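Local coordinates for protein reducing end xylose-releasing exo-oligoxylanase (Bacillus halodurans, PDB 1WU4) that hydrolyses xylooligosaccharides of three or more units, releasing xylose from the reducing end with inversion of anomeric configuration, at residues R266-I271 with E286-I291. The protein carries 1 engineered substitution. Numbering follows the deposited sequence.
Sequences RVAANI and EEINKI
Arg266 NH1, two residues before the Ala268 that packs against Ile288 and Ile291, is gripped by a salt bridge to Glu70 OE2 and a hydrogen bond to Tyr74 OH. By similarity Glu70 is the proton donor, and Arg266 NE is hydrogen-bonded to the main-chain O of Asp263, the likely proton acceptor, so the start of this helix borders the probable catalytic centre. The contact with 286-291 is apolar and buried. Ala268 CB lies 3.9 Å from Ile291 CD1, which is carried out by an extended chain (chi2 177°). Ile288 is shaped differently: its chi2 of -54° folds CD1 round to the backbone of 266-271, 3.9 Å from Ala268 O and 4.0 Å from Ala268 CA, with Ala268 CB slightly farther away. Helices 265-278 and 282-295 follow one another with a short connection and run roughly antiparallel, at 146°, as a helical hairpin of the (alpha/alpha)6 barrel of glycoside hydrolase family 8. The small Ala268 and Ile288 form the closest CA pair of the two segments, 6.6 Å apart. One turn on from Ala268, Ile271 sends its two branches to different neighbours. CG2 sits 4.1 Å from Ile288 CG1, and the two isoleucine side chains lie alongside one another, pointing opposite ways. Ile271 CD1 instead touches the aliphatic part of Glu287, 3.6 Å from its CG, the two side chains being turned roughly perpendicular to each other. Ile291 also touches Asn327 of helix 320-329, and Ile288 touches Ala333 in a loop.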
loop_
_atom_site.group_PDB
_atom_site.type_symbol
_atom_site.label_atom_id
_atom_site.label_comp_id
_atom_site.label_asym_id
_atom_site.label_seq_id
_atom_site.Cartn_x
_atom_site.Cartn_y
_atom_site.Cartn_z
ATOM N N ARG A 266 0.548 1.784 7.745
ATOM C CA ARG A 266 0.332 0.751 6.744
ATOM C C ARG A 266 0.886 -0.623 7.091
ATOM O O ARG A 266 0.464 -1.622 6.511
ATOM C CB ARG A 266 0.880 1.227 5.401
ATOM C CG ARG A 266 0.158 2.470 4.912
ATOM C CD ARG A 266 0.818 3.094 3.702
ATOM N NE ARG A 266 2.171 3.547 3.997
ATOM C CZ ARG A 266 2.859 4.381 3.227
ATOM N NH1 ARG A 266 2.316 4.857 2.115
ATOM N NH2 ARG A 266 4.091 4.734 3.567
ATOM N N VAL A 267 1.822 -0.684 8.033
ATOM C CA VAL A 267 2.391 -1.966 8.427
ATOM C C VAL A 267 1.302 -2.939 8.895
ATOM O O VAL A 267 1.261 -4.085 8.451
ATOM C CB VAL A 267 3.456 -1.780 9.533
ATOM C CG1 VAL A 267 3.877 -3.132 10.094
ATOM C CG2 VAL A 267 4.668 -1.051 8.962
ATOM N N ALA A 268 0.414 -2.485 9.775
ATOM C CA ALA A 268 -0.658 -3.350 10.265
ATOM C C ALA A 268 -1.553 -3.816 9.121
ATOM O O ALA A 268 -1.967 -4.976 9.075
ATOM C CB ALA A 268 -1.492 -2.614 11.309
ATOM N N ALA A 269 -1.854 -2.907 8.196
ATOM C CA ALA A 269 -2.698 -3.244 7.055
ATOM C C ALA A 269 -2.028 -4.287 6.170
ATOM O O ALA A 269 -2.673 -5.236 5.724
ATOM C CB ALA A 269 -3.013 -1.993 6.239
ATOM N N ASN A 270 -0.736 -4.098 5.912
ATOM C CA ASN A 270 0.031 -5.023 5.081
ATOM C C ASN A 270 0.081 -6.411 5.705
ATOM O O ASN A 270 -0.018 -7.422 5.009
ATOM C CB ASN A 270 1.463 -4.514 4.880
ATOM C CG ASN A 270 1.524 -3.220 4.099
ATOM O OD1 ASN A 270 0.634 -2.911 3.308
ATOM N ND2 ASN A 270 2.596 -2.463 4.302
ATOM N N ILE A 271 0.248 -6.455 7.020
ATOM C CA ILE A 271 0.300 -7.725 7.730
ATOM C C ILE A 271 -1.056 -8.415 7.627
ATOM O O ILE A 271 -1.131 -9.631 7.455
ATOM C CB ILE A 271 0.697 -7.502 9.203
ATOM C CG1 ILE A 271 2.163 -7.066 9.261
ATOM C CG2 ILE A 271 0.487 -8.777 10.019
ATOM C CD1 ILE A 271 2.647 -6.676 10.636
ATOM N N GLU A 286 0.218 -12.269 16.811
ATOM C CA GLU A 286 0.769 -11.661 18.013
ATOM C C GLU A 286 1.129 -10.193 17.796
ATOM O O GLU A 286 0.958 -9.366 18.692
ATOM C CB GLU A 286 1.993 -12.455 18.479
ATOM C CG GLU A 286 1.632 -13.836 19.021
ATOM C CD GLU A 286 2.824 -14.761 19.160
ATOM O OE1 GLU A 286 2.641 -15.881 19.680
ATOM O OE2 GLU A 286 3.939 -14.379 18.744
ATOM N N GLU A 287 1.619 -9.873 16.601
ATOM C CA GLU A 287 1.993 -8.502 16.265
ATOM C C GLU A 287 0.763 -7.600 16.227
ATOM O O GLU A 287 0.772 -6.501 16.785
ATOM C CB GLU A 287 2.719 -8.481 14.916
ATOM C CG GLU A 287 2.774 -7.128 14.203
ATOM C CD GLU A 287 3.496 -6.043 14.981
ATOM O OE1 GLU A 287 4.310 -6.354 15.876
ATOM O OE2 GLU A 287 3.257 -4.855 14.679
ATOM N N ILE A 288 -0.299 -8.065 15.577
ATOM C CA ILE A 288 -1.521 -7.276 15.502
ATOM C C ILE A 288 -2.122 -7.119 16.900
ATOM O O ILE A 288 -2.626 -6.050 17.250
ATOM C CB ILE A 288 -2.541 -7.914 14.531
ATOM C CG1 ILE A 288 -1.994 -7.850 13.095
ATOM C CG2 ILE A 288 -3.880 -7.200 14.625
ATOM C CD1 ILE A 288 -1.584 -6.457 12.635
ATOM N N ASN A 289 -2.051 -8.172 17.711
ATOM C CA ASN A 289 -2.580 -8.074 19.065
ATOM C C ASN A 289 -1.818 -7.012 19.854
ATOM O O ASN A 289 -2.407 -6.300 20.662
ATOM C CB ASN A 289 -2.496 -9.420 19.793
ATOM C CG ASN A 289 -3.497 -10.427 19.271
ATOM O OD1 ASN A 289 -4.446 -10.073 18.567
ATOM N ND2 ASN A 289 -3.303 -11.690 19.631
ATOM N N LYS A 290 -0.513 -6.905 19.615
ATOM C CA LYS A 290 0.308 -5.909 20.302
ATOM C C LYS A 290 -0.115 -4.489 19.930
ATOM O O LYS A 290 -0.307 -3.639 20.805
ATOM C CB LYS A 290 1.790 -6.093 19.955
ATOM C CG LYS A 290 2.429 -7.357 20.506
ATOM C CD LYS A 290 3.878 -7.464 20.052
ATOM C CE LYS A 290 4.467 -8.817 20.410
ATOM N NZ LYS A 290 5.852 -8.975 19.886
ATOM N N ILE A 291 -0.253 -4.230 18.631
ATOM C CA ILE A 291 -0.647 -2.906 18.170
ATOM C C ILE A 291 -2.032 -2.537 18.691
ATOM O O ILE A 291 -2.239 -1.443 19.217
ATOM C CB ILE A 291 -0.680 -2.822 16.629
ATOM C CG1 ILE A 291 0.709 -3.094 16.050
ATOM C CG2 ILE A 291 -1.159 -1.438 16.202
ATOM C CD1 ILE A 291 0.739 -3.096 14.530
#